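Local atomic coordinates of phosphodiesterase (PDB entry 7CJ3), a protein that carries a retinal-binding transmembrane domain of the bacteriorhodopsin-like family, a mainly helical bundle that encloses a retinal molecule. Residues M28-W32 and I136-T140; C145-A151 and G201-K205; Y192-M196 and I229-S234. All coordinates share one frame; numbering follows the deposited sequence.

Contact 1. Residues M28-W32 and I136-T140; sequences MIIVW and ITCPT. With RET (retinal), chain K; OLC ((2R)-2,3-dihydroxypropyl (9Z)-octadec-9-enoate), chain R.
M28 lays its CB and CG against the CG2 branch of I136, with CG and CG2 3.6 Å apart, and the two side chains cross obliquely. They belong to helix 17-41 and helix 128-149, whose segments 28-32 and 136-140 run roughly antiparallel, at 152°, with axes 11.6 Å apart, so side chains must fill most of the distance between the backbones. I136 does much of this work with two branches. While CG2 takes M28, its CD1 reaches the backbone of W32, 3.7 Å from the CA of W32, and lies in plane at the edge of the indole. V31 flanks the same isoleucine, its CG1 passing alongside in the opposite sense. Further along, the extended chi2 of M28 (167°) carries SD out to meet T140 tip to tip, 3.8 Å from the hydroxyl OG1, and the bend at chi3 (69°) leaves CE 3.9 Å from I136 CG2. That hydroxyl is already engaged within its own helix, where it donates to the carbonyl O of I136 at 2.7 Å, nearly in line with the C=O bond. The methyl CG2 of T140 meets the lipid tail of OLC at its C3 atom. On the retinal side of the same turn, C138 SG approaches retinal C13, and T137, whose OG1 hydrogen-bonds back to the carbonyl of E133, faces retinal C15. Across the two helices there is no hydrogen bond. Cohesion here probably rests mainly on dispersion between aliphatic, sulfur and aromatic groups, with the threonine hydroxyls satisfied inside their own helix, as suits a contact buried in a membrane bundle.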
loop_
_atom_site.group_PDB
_atom_site.type_symbol
_atom_site.label_atom_id
_atom_site.label_comp_id
_atom_site.label_asym_id
_atom_site.label_seq_id
_atom_site.Cartn_x
_atom_site.Cartn_y
_atom_site.Cartn_z
ATOM N N MET B 28 23.041 3.569 4.855
ATOM C CA MET B 28 21.728 4.271 4.861
ATOM C C MET B 28 21.140 4.205 6.279
ATOM O O MET B 28 20.835 5.267 6.860
ATOM C CB MET B 28 20.746 3.661 3.850
ATOM C CG MET B 28 21.021 4.044 2.397
ATOM S SD MET B 28 20.105 3.044 1.169
ATOM C CE MET B 28 18.448 3.626 1.488
ATOM N N ILE B 29 21.045 2.996 6.828
ATOM C CA ILE B 29 20.429 2.717 8.157
ATOM C C ILE B 29 21.168 3.508 9.246
ATOM O O ILE B 29 20.487 4.104 10.124
ATOM C CB ILE B 29 20.406 1.203 8.419
ATOM C CG1 ILE B 29 19.542 0.468 7.385
ATOM C CG2 ILE B 29 19.949 0.908 9.839
ATOM C CD1 ILE B 29 19.975 -0.975 7.121
ATOM N N ILE B 30 22.502 3.555 9.192
ATOM C CA ILE B 30 23.306 4.209 10.265
ATOM C C ILE B 30 23.060 5.716 10.224
ATOM O O ILE B 30 22.869 6.303 11.289
ATOM C CB ILE B 30 24.798 3.851 10.190
ATOM C CG1 ILE B 30 25.024 2.352 10.401
ATOM C CG2 ILE B 30 25.587 4.674 11.211
ATOM C CD1 ILE B 30 26.344 1.852 9.878
ATOM N N VAL B 31 23.030 6.310 9.039
ATOM C CA VAL B 31 22.794 7.777 8.874
ATOM C C VAL B 31 21.398 8.106 9.414
ATOM O O VAL B 31 21.216 9.166 10.092
ATOM C CB VAL B 31 22.940 8.209 7.403
ATOM C CG1 VAL B 31 22.519 9.659 7.204
ATOM C CG2 VAL B 31 24.354 7.978 6.886
ATOM N N TRP B 32 20.450 7.213 9.133
ATOM C CA TRP B 32 19.039 7.366 9.551
ATOM C C TRP B 32 18.949 7.405 11.088
ATOM O O TRP B 32 18.472 8.425 11.632
ATOM C CB TRP B 32 18.192 6.255 8.941
ATOM C CG TRP B 32 16.740 6.537 9.144
ATOM C CD1 TRP B 32 15.929 7.304 8.373
ATOM C CD2 TRP B 32 15.956 6.109 10.263
ATOM N NE1 TRP B 32 14.678 7.352 8.911
ATOM C CE2 TRP B 32 14.666 6.642 10.079
ATOM C CE3 TRP B 32 16.228 5.315 11.390
ATOM C CZ2 TRP B 32 13.637 6.416 10.995
ATOM C CZ3 TRP B 32 15.208 5.082 12.287
ATOM C CH2 TRP B 32 13.930 5.630 12.091
ATOM N N ILE B 136 18.443 10.505 2.237
ATOM C CA ILE B 136 19.023 9.133 2.214
ATOM C C ILE B 136 18.530 8.365 0.987
ATOM O O ILE B 136 19.347 7.632 0.408
ATOM C CB ILE B 136 18.699 8.369 3.497
ATOM C CG1 ILE B 136 19.300 9.069 4.716
ATOM C CG2 ILE B 136 19.153 6.926 3.408
ATOM C CD1 ILE B 136 18.741 8.562 6.033
ATOM N N THR B 137 17.264 8.510 0.590
ATOM C CA THR B 137 16.621 7.645 -0.435
ATOM C C THR B 137 16.686 8.230 -1.863
ATOM O O THR B 137 16.947 7.458 -2.795
ATOM C CB THR B 137 15.180 7.347 -0.026
ATOM O OG1 THR B 137 14.523 8.607 0.130
ATOM C CG2 THR B 137 15.106 6.543 1.253
ATOM N N CYS B 138 16.417 9.514 -2.077
ATOM C CA CYS B 138 16.337 10.087 -3.448
ATOM C C CYS B 138 17.671 9.942 -4.177
ATOM O O CYS B 138 17.712 9.546 -5.346
ATOM C CB CYS B 138 15.919 11.546 -3.455
ATOM S SG CYS B 138 14.207 11.743 -2.907
ATOM N N PRO B 139 18.803 10.333 -3.554
ATOM C CA PRO B 139 20.100 10.096 -4.188
ATOM C C PRO B 139 20.361 8.598 -4.436
ATOM O O PRO B 139 21.013 8.292 -5.408
ATOM C CB PRO B 139 21.086 10.804 -3.252
ATOM C CG PRO B 139 20.217 11.855 -2.553
ATOM C CD PRO B 139 18.912 11.133 -2.321
ATOM N N THR B 140 19.803 7.699 -3.626
ATOM C CA THR B 140 19.964 6.228 -3.798
ATOM C C THR B 140 19.095 5.755 -4.978
ATOM O O THR B 140 19.546 4.844 -5.721
ATOM C CB THR B 140 19.633 5.435 -2.523
ATOM O OG1 THR B 140 20.396 5.877 -1.389
ATOM C CG2 THR B 140 19.887 3.959 -2.721
HETATM C C1 RET K . 11.419 20.397 -2.463
HETATM C C2 RET K . 11.781 21.850 -2.149
HETATM C C3 RET K . 11.297 22.818 -3.134
HETATM C C4 RET K . 11.797 22.477 -4.522
HETATM C C5 RET K . 11.902 21.009 -4.826
HETATM C C6 RET K . 11.609 20.033 -3.932
HETATM C C7 RET K . 11.532 18.641 -4.400
HETATM C C8 RET K . 11.388 17.474 -3.656
HETATM C C9 RET K . 11.544 16.126 -4.095
HETATM C C10 RET K . 11.418 15.018 -3.220
HETATM C C11 RET K . 11.362 13.655 -3.540
HETATM C C12 RET K . 11.125 12.559 -2.718
HETATM C C13 RET K . 11.130 11.200 -3.075
HETATM C C14 RET K . 10.973 10.220 -2.112
HETATM C C15 RET K . 11.455 8.844 -2.206
HETATM C C16 RET K . 12.353 19.563 -1.566
HETATM C C17 RET K . 9.963 20.162 -2.021
HETATM C C18 RET K . 12.375 20.766 -6.244
HETATM C C19 RET K . 11.834 15.810 -5.530
HETATM C C20 RET K . 11.283 10.856 -4.525
HETATM C C18 OLC R . 28.264 9.793 1.043
HETATM C C10 OLC R . 30.008 3.261 0.781
HETATM C C9 OLC R . 28.733 3.559 0.504
HETATM C C17 OLC R . 29.366 9.632 2.083
HETATM C C11 OLC R . 31.100 4.301 0.902
HETATM C C8 OLC R . 28.190 4.973 0.281
HETATM C C16 OLC R . 30.411 8.580 1.701
HETATM C C12 OLC R . 31.035 4.948 2.283
HETATM C C7 OLC R . 27.276 5.037 -0.962
HETATM C C15 OLC R . 31.605 8.507 2.666
HETATM C C13 OLC R . 32.153 5.985 2.515
HETATM C C6 OLC R . 25.766 5.060 -0.698
HETATM C C14 OLC R . 31.706 7.165 3.401
HETATM C C5 OLC R . 24.976 4.824 -2.000
HETATM C C4 OLC R . 23.488 4.501 -1.762
HETATM C C3 OLC R . 23.075 3.094 -2.206
#

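Contact 2. Residues C145-A151 and G201-K205; sequences CGLASRA and GMFGK. With OLC ((2R)-2,3-dihydroxypropyl (9Z)-octadec-9-enoate), chain N.
S149 and A151 press on M202 where helix 128-149 closes in a Schellman motif, with R150 at positive phi and A151 N bonded back to G146 O. On the partner side, segment 201-205 of helix 178-207 runs nearly parallel to 145-149, at 15°, and the local axes come within 9.3 Å. Sulfur contacts form one group. M202 sets its CG between its backbone N and carbonyl carbon (chi1 67°), which turns the thioether toward the other segment. SD then lies 3.6 Å from S149 OG and 3.8 Å from A151 CB, so the methionine sulfur touches both S149 and A151, whose N closes the motif. C145 supplies the second sulfur: its SG sits at the edge of the F203 ring, 5.0 Å from the ring centroid, a Cys sulfur-aromatic contact. Apolar contacts also reach the same phenyl group. C145 CB approaches CE2, and A148 CB comes near CE1 more loosely, while L222 and L225 of helix 219-233 also touch this ring, placing F203 where three helices meet. No hydrogen bond joins the two segments. The hydroxyl of S149, which lies between them, is instead satisfied within its own helix, which lets it lie against thioether and aliphatic groups: OG donates to C145 O at 2.8 Å, arriving tilted 32° from the carbonyl plane.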
loop_
_atom_site.group_PDB
_atom_site.type_symbol
_atom_site.label_atom_id
_atom_site.label_comp_id
_atom_site.label_asym_id
_atom_site.label_seq_id
_atom_site.Cartn_x
_atom_site.Cartn_y
_atom_site.Cartn_z
ATOM N N CYS B 145 18.863 4.322 -10.884
ATOM C CA CYS B 145 18.488 4.695 -12.271
ATOM C C CYS B 145 19.691 4.421 -13.168
ATOM O O CYS B 145 19.464 3.932 -14.314
ATOM C CB CYS B 145 18.034 6.151 -12.375
ATOM S SG CYS B 145 16.378 6.466 -11.687
ATOM N N GLY B 146 20.899 4.725 -12.645
ATOM C CA GLY B 146 22.226 4.468 -13.252
ATOM C C GLY B 146 22.466 2.997 -13.582
ATOM O O GLY B 146 22.920 2.711 -14.700
ATOM N N LEU B 147 22.161 2.080 -12.663
ATOM C CA LEU B 147 22.349 0.628 -12.904
ATOM C C LEU B 147 21.398 0.161 -14.000
ATOM O O LEU B 147 21.852 -0.605 -14.879
ATOM C CB LEU B 147 22.119 -0.155 -11.608
ATOM C CG LEU B 147 23.077 0.172 -10.464
ATOM C CD1 LEU B 147 22.850 -0.803 -9.315
ATOM C CD2 LEU B 147 24.523 0.161 -10.944
ATOM N N ALA B 148 20.140 0.597 -13.942
ATOM C CA ALA B 148 19.087 0.246 -14.930
ATOM C C ALA B 148 19.513 0.675 -16.340
ATOM O O ALA B 148 19.172 -0.050 -17.295
ATOM C CB ALA B 148 17.774 0.884 -14.554
ATOM N N SER B 149 20.240 1.792 -16.460
ATOM C CA SER B 149 20.564 2.450 -17.745
ATOM C C SER B 149 22.062 2.349 -18.104
ATOM O O SER B 149 22.456 2.957 -19.123
ATOM C CB SER B 149 20.076 3.894 -17.697
ATOM O OG SER B 149 20.773 4.687 -16.729
ATOM N N ARG B 150 22.871 1.630 -17.309
ATOM C CA ARG B 150 24.340 1.470 -17.505
ATOM C C ARG B 150 24.964 2.822 -17.846
ATOM O O ARG B 150 25.683 2.911 -18.847
ATOM C CB ARG B 150 24.619 0.450 -18.620
ATOM C CG ARG B 150 23.883 -0.876 -18.470
ATOM C CD ARG B 150 24.459 -1.849 -17.471
ATOM N NE ARG B 150 23.820 -3.121 -17.699
ATOM C CZ ARG B 150 24.205 -4.283 -17.187
ATOM N NH1 ARG B 150 25.225 -4.330 -16.348
ATOM N NH2 ARG B 150 23.545 -5.398 -17.451
ATOM N N ALA B 151 24.691 3.860 -17.055
ATOM C CA ALA B 151 25.148 5.251 -17.292
ATOM C C ALA B 151 26.582 5.418 -16.800
ATOM O O ALA B 151 27.047 4.540 -16.028
ATOM C CB ALA B 151 24.249 6.214 -16.574
ATOM N N GLY B 201 17.845 12.013 -19.905
ATOM C CA GLY B 201 18.976 11.783 -20.824
ATOM C C GLY B 201 19.534 10.372 -20.757
ATOM O O GLY B 201 19.612 9.707 -21.813
ATOM N N MET B 202 19.932 9.924 -19.567
ATOM C CA MET B 202 20.731 8.676 -19.391
ATOM C C MET B 202 19.863 7.448 -19.692
ATOM O O MET B 202 20.404 6.475 -20.247
ATOM C CB MET B 202 21.357 8.583 -17.993
ATOM C CG MET B 202 20.372 8.409 -16.862
ATOM S SD MET B 202 21.201 7.995 -15.279
ATOM C CE MET B 202 22.024 9.544 -14.906
ATOM N N PHE B 203 18.565 7.501 -19.376
ATOM C CA PHE B 203 17.572 6.486 -19.809
ATOM C C PHE B 203 17.457 6.463 -21.336
ATOM O O PHE B 203 17.295 5.358 -21.882
ATOM C CB PHE B 203 16.204 6.775 -19.221
ATOM C CG PHE B 203 16.033 6.226 -17.839
ATOM C CD1 PHE B 203 15.900 4.866 -17.640
ATOM C CD2 PHE B 203 16.010 7.067 -16.735
ATOM C CE1 PHE B 203 15.714 4.358 -16.365
ATOM C CE2 PHE B 203 15.850 6.548 -15.456
ATOM C CZ PHE B 203 15.689 5.197 -15.282
ATOM N N GLY B 204 17.508 7.641 -21.974
ATOM C CA GLY B 204 17.482 7.807 -23.435
ATOM C C GLY B 204 18.714 7.203 -24.103
ATOM O O GLY B 204 18.549 6.415 -25.072
ATOM N N LYS B 205 19.914 7.557 -23.633
ATOM C CA LYS B 205 21.180 6.990 -24.161
ATOM C C LYS B 205 21.026 5.460 -24.244
ATOM O O LYS B 205 21.352 4.868 -25.318
ATOM C CB LYS B 205 22.359 7.452 -23.304
ATOM C CG LYS B 205 22.745 8.906 -23.499
ATOM C CD LYS B 205 23.544 9.489 -22.357
ATOM C CE LYS B 205 23.724 10.990 -22.493
ATOM N NZ LYS B 205 24.589 11.575 -21.436
HETATM C C18 OLC N . 7.248 21.124 -12.497
HETATM C C10 OLC N . 11.858 15.573 -19.571
HETATM C C9 OLC N . 11.990 15.357 -20.899
HETATM C C17 OLC N . 7.729 20.820 -13.912
HETATM C C11 OLC N . 12.054 16.879 -18.860
HETATM C C8 OLC N . 12.374 16.351 -21.944
HETATM C C24 OLC N . 16.627 9.629 -28.262
HETATM C C16 OLC N . 8.823 19.741 -14.052
HETATM C C12 OLC N . 11.210 16.937 -17.606
HETATM C C7 OLC N . 12.958 15.650 -23.165
HETATM C C15 OLC N . 9.560 19.808 -15.403
HETATM C C13 OLC N . 10.753 18.390 -17.271
HETATM C C6 OLC N . 14.023 16.491 -23.877
HETATM C C14 OLC N . 9.960 18.423 -15.924
HETATM C C5 OLC N . 15.450 16.496 -23.270
HETATM C C4 OLC N . 16.336 15.215 -23.404
HETATM C C3 OLC N . 15.901 14.169 -24.452
HETATM C C2 OLC N . 16.489 12.748 -24.291
HETATM C C21 OLC N . 15.243 9.397 -26.111
HETATM C C1 OLC N . 15.567 11.700 -24.962
HETATM C C22 OLC N . 15.549 8.825 -27.522
HETATM O O19 OLC N . 14.343 11.880 -24.992
HETATM O O25 OLC N . 17.075 8.853 -29.362
HETATM O O23 OLC N . 15.936 7.429 -27.483
HETATM O O20 OLC N . 16.083 10.478 -25.630
#

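Contact 3. Residues Y192-M196 and I229-S234; sequences YIYVM and IVMSWS. With RET (retinal), chain K; OLC ((2R)-2,3-dihydroxypropyl (9Z)-octadec-9-enoate), chain O.
The retinal pocket takes one flank from this contact, through Y192 of helix 178-207 and W233 of helix 219-233, whose segments 192-196 and 229-233 run roughly antiparallel, at 153°. W233 is held like a filling between two layers. Retinal C20 lies 3.4 Å above one face of the indole, offset toward the rim, and I229 CG2 lies 3.7 Å above the opposite face, over its centre. Y192 meets retinal from another direction, its CB 3.4 Å from the methyl C18. With CG anti to the backbone N (chi1 172°), the tyrosine ring is carried across to W233 and S234 at the end of segment 229-234, where CE1 packs beside W233 CB and the phenol donates a hydrogen bond of 2.7 Å from OH to S234 OG. The serine hydroxyl in turn donates to V230 O at 2.8 Å, in the carbonyl plane. This relay from phenol to serine to backbone gives both hydroxyls a partner within an otherwise apolar interface and probably restrains the position of the tyrosine beside the ligand. Behind the two pocket residues sits M196, bent at chi2 and chi3. Its CG covers one face of the Y192 ring, while CE comes 3.5 Å from W233 CE3 and also touches I229 CG2. SD approaches the indole obliquely, a Met-aromatic contact, and lies 4.2 Å from V230 CG2, the two side chains passing in opposite directions. Aromatic residues packed against retinal, a tryptophan among them, line the pocket here as in microbial rhodopsins.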
loop_
_atom_site.group_PDB
_atom_site.type_symbol
_atom_site.label_atom_id
_atom_site.label_comp_id
_atom_site.label_asym_id
_atom_site.label_seq_id
_atom_site.Cartn_x
_atom_site.Cartn_y
_atom_site.Cartn_z
ATOM N N TYR B 192 16.376 20.873 -9.584
ATOM C CA TYR B 192 15.384 19.793 -9.822
ATOM C C TYR B 192 15.131 19.631 -11.334
ATOM O O TYR B 192 15.035 18.444 -11.776
ATOM C CB TYR B 192 14.097 20.021 -9.023
ATOM C CG TYR B 192 13.003 19.048 -9.392
ATOM C CD1 TYR B 192 12.946 17.778 -8.820
ATOM C CD2 TYR B 192 12.049 19.375 -10.348
ATOM C CE1 TYR B 192 11.949 16.875 -9.167
ATOM C CE2 TYR B 192 11.045 18.485 -10.694
ATOM C CZ TYR B 192 10.997 17.227 -10.112
ATOM O OH TYR B 192 10.015 16.360 -10.477
ATOM N N ILE B 193 15.028 20.738 -12.102
ATOM C CA ILE B 193 14.878 20.687 -13.591
ATOM C C ILE B 193 16.155 20.065 -14.190
ATOM O O ILE B 193 16.045 19.130 -15.025
ATOM C CB ILE B 193 14.611 22.072 -14.219
ATOM C CG1 ILE B 193 13.425 22.815 -13.608
ATOM C CG2 ILE B 193 14.438 21.950 -15.733
ATOM C CD1 ILE B 193 12.127 22.089 -13.763
ATOM N N TYR B 194 17.326 20.591 -13.809
ATOM C CA TYR B 194 18.640 20.095 -14.272
ATOM C C TYR B 194 18.698 18.575 -14.052
ATOM O O TYR B 194 19.150 17.818 -14.947
ATOM C CB TYR B 194 19.761 20.867 -13.573
ATOM C CG TYR B 194 21.117 20.218 -13.695
ATOM C CD1 TYR B 194 21.962 20.496 -14.759
ATOM C CD2 TYR B 194 21.545 19.302 -12.748
ATOM C CE1 TYR B 194 23.195 19.873 -14.887
ATOM C CE2 TYR B 194 22.757 18.645 -12.876
ATOM C CZ TYR B 194 23.590 18.939 -13.941
ATOM O OH TYR B 194 24.789 18.295 -14.024
ATOM N N VAL B 195 18.237 18.134 -12.881
ATOM C CA VAL B 195 18.270 16.711 -12.440
ATOM C C VAL B 195 17.345 15.875 -13.332
ATOM O O VAL B 195 17.807 14.816 -13.854
ATOM C CB VAL B 195 17.884 16.607 -10.948
ATOM C CG1 VAL B 195 17.483 15.192 -10.549
ATOM C CG2 VAL B 195 18.994 17.116 -10.035
ATOM N N MET B 196 16.079 16.291 -13.477
ATOM C CA MET B 196 15.069 15.519 -14.248
ATOM C C MET B 196 15.501 15.416 -15.722
ATOM O O MET B 196 15.208 14.373 -16.356
ATOM C CB MET B 196 13.682 16.158 -14.160
ATOM C CG MET B 196 13.015 16.026 -12.781
ATOM S SD MET B 196 12.553 14.319 -12.283
ATOM C CE MET B 196 13.993 13.896 -11.298
ATOM N N ILE B 229 9.108 8.826 -12.703
ATOM C CA ILE B 229 9.927 9.705 -11.826
ATOM C C ILE B 229 9.466 11.157 -12.009
ATOM O O ILE B 229 9.228 11.861 -10.999
ATOM C CB ILE B 229 11.425 9.466 -12.130
ATOM C CG1 ILE B 229 11.846 8.074 -11.629
ATOM C CG2 ILE B 229 12.328 10.554 -11.543
ATOM C CD1 ILE B 229 13.099 7.536 -12.254
ATOM N N VAL B 230 9.266 11.566 -13.260
ATOM C CA VAL B 230 8.811 12.934 -13.633
ATOM C C VAL B 230 7.393 13.161 -13.085
ATOM O O VAL B 230 7.147 14.225 -12.464
ATOM C CB VAL B 230 8.903 13.137 -15.155
ATOM C CG1 VAL B 230 8.223 14.436 -15.608
ATOM C CG2 VAL B 230 10.353 13.099 -15.625
ATOM N N MET B 231 6.484 12.203 -13.265
ATOM C CA MET B 231 5.090 12.410 -12.823
ATOM C C MET B 231 5.091 12.502 -11.299
ATOM O O MET B 231 4.659 13.551 -10.781
ATOM C CB MET B 231 4.178 11.293 -13.340
ATOM C CG MET B 231 2.855 11.088 -12.639
ATOM S SD MET B 231 1.487 12.081 -13.329
ATOM C CE MET B 231 0.570 12.550 -11.854
ATOM N N SER B 232 5.642 11.490 -10.614
ATOM C CA SER B 232 5.582 11.325 -9.136
ATOM C C SER B 232 6.392 12.403 -8.403
ATOM O O SER B 232 5.840 13.019 -7.515
ATOM C CB SER B 232 6.024 9.949 -8.737
ATOM O OG SER B 232 7.309 9.641 -9.241
ATOM N N TRP B 233 7.657 12.623 -8.770
ATOM C CA TRP B 233 8.599 13.484 -8.010
ATOM C C TRP B 233 8.158 14.942 -8.103
ATOM O O TRP B 233 8.525 15.738 -7.215
ATOM C CB TRP B 233 10.031 13.364 -8.533
ATOM C CG TRP B 233 10.749 12.089 -8.224
ATOM C CD1 TRP B 233 10.241 10.821 -8.154
ATOM C CD2 TRP B 233 12.163 11.960 -8.011
ATOM N NE1 TRP B 233 11.243 9.919 -7.899
ATOM C CE2 TRP B 233 12.428 10.590 -7.803
ATOM C CE3 TRP B 233 13.225 12.868 -7.999
ATOM C CZ2 TRP B 233 13.719 10.115 -7.584
ATOM C CZ3 TRP B 233 14.497 12.399 -7.770
ATOM C CH2 TRP B 233 14.735 11.039 -7.567
ATOM N N SER B 234 7.444 15.304 -9.165
ATOM C CA SER B 234 7.050 16.709 -9.431
ATOM C C SER B 234 5.986 17.144 -8.432
ATOM O O SER B 234 5.745 18.326 -8.319
ATOM C CB SER B 234 6.591 16.869 -10.826
ATOM O OG SER B 234 7.711 16.912 -11.705
HETATM C C1 RET K . 11.419 20.397 -2.463
HETATM C C2 RET K . 11.781 21.850 -2.149
HETATM C C3 RET K . 11.297 22.818 -3.134
HETATM C C4 RET K . 11.797 22.477 -4.522
HETATM C C5 RET K . 11.902 21.009 -4.826
HETATM C C6 RET K . 11.609 20.033 -3.932
HETATM C C7 RET K . 11.532 18.641 -4.400
HETATM C C8 RET K . 11.388 17.474 -3.656
HETATM C C9 RET K . 11.544 16.126 -4.095
HETATM C C10 RET K . 11.418 15.018 -3.220
HETATM C C11 RET K . 11.362 13.655 -3.540
HETATM C C12 RET K . 11.125 12.559 -2.718
HETATM C C13 RET K . 11.130 11.200 -3.075
HETATM C C14 RET K . 10.973 10.220 -2.112
HETATM C C15 RET K . 11.455 8.844 -2.206
HETATM C C16 RET K . 12.353 19.563 -1.566
HETATM C C17 RET K . 9.963 20.162 -2.021
HETATM C C18 RET K . 12.375 20.766 -6.244
HETATM C C19 RET K . 11.834 15.810 -5.530
HETATM C C20 RET K . 11.283 10.856 -4.525
HETATM C C18 OLC O . 12.902 30.348 -11.266
HETATM C C10 OLC O . 18.000 24.600 -15.122
HETATM C C9 OLC O . 18.822 23.737 -15.721
HETATM C C17 OLC O . 14.066 30.678 -12.189
HETATM C C11 OLC O . 16.814 25.257 -15.777
HETATM C C8 OLC O . 18.699 23.330 -17.160
HETATM C C24 OLC O . 23.998 23.395 -24.216
HETATM C C16 OLC O . 14.829 29.394 -12.541
HETATM C C12 OLC O . 16.500 26.550 -15.030
HETATM C C7 OLC O . 19.719 22.243 -17.527
HETATM C C15 OLC O . 15.165 29.242 -14.039
HETATM C C13 OLC O . 15.068 26.663 -14.488
HETATM C C6 OLC O . 19.940 22.323 -19.032
HETATM C C14 OLC O . 14.446 28.054 -14.727
HETATM C C5 OLC O . 20.258 21.008 -19.719
HETATM C C4 OLC O . 21.513 20.398 -19.147
HETATM C C3 OLC O . 22.818 21.152 -19.447
HETATM C C2 OLC O . 23.120 21.297 -20.952
HETATM C C21 OLC O . 25.591 21.555 -23.602
HETATM C C1 OLC O . 24.617 21.356 -21.249
HETATM C C22 OLC O . 24.404 21.940 -24.498
HETATM O O19 OLC O . 25.389 21.878 -20.463
HETATM O O25 OLC O . 22.574 23.538 -24.150
HETATM O O23 OLC O . 24.734 21.743 -25.894
HETATM O O20 OLC O . 25.166 20.780 -22.478
#

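In the fold
Along the chain, contact 1 closes before the others open, whereas the segments of contacts 2 and 3 alternate. Helix 128-149 serves contacts 1 and 2, whose centres lie 21 Å apart, and helix 178-207 serves contacts 2 and 3, 15 Å apart. Contacts 1 and 3 sit on opposite sides of the chain's centre, 19 Å apart, and both touch retinal; they also meet directly, C138 O packing on W233 CH2 at 4.0 Å. Contact 2 lies farther out but joins contact 3 through C145 SG and I229 CD1. Four helices, 17-41, 128-149, 178-207 and 219-233, are thus tied in sequence, and the ligand lies among helices joined by these contacts.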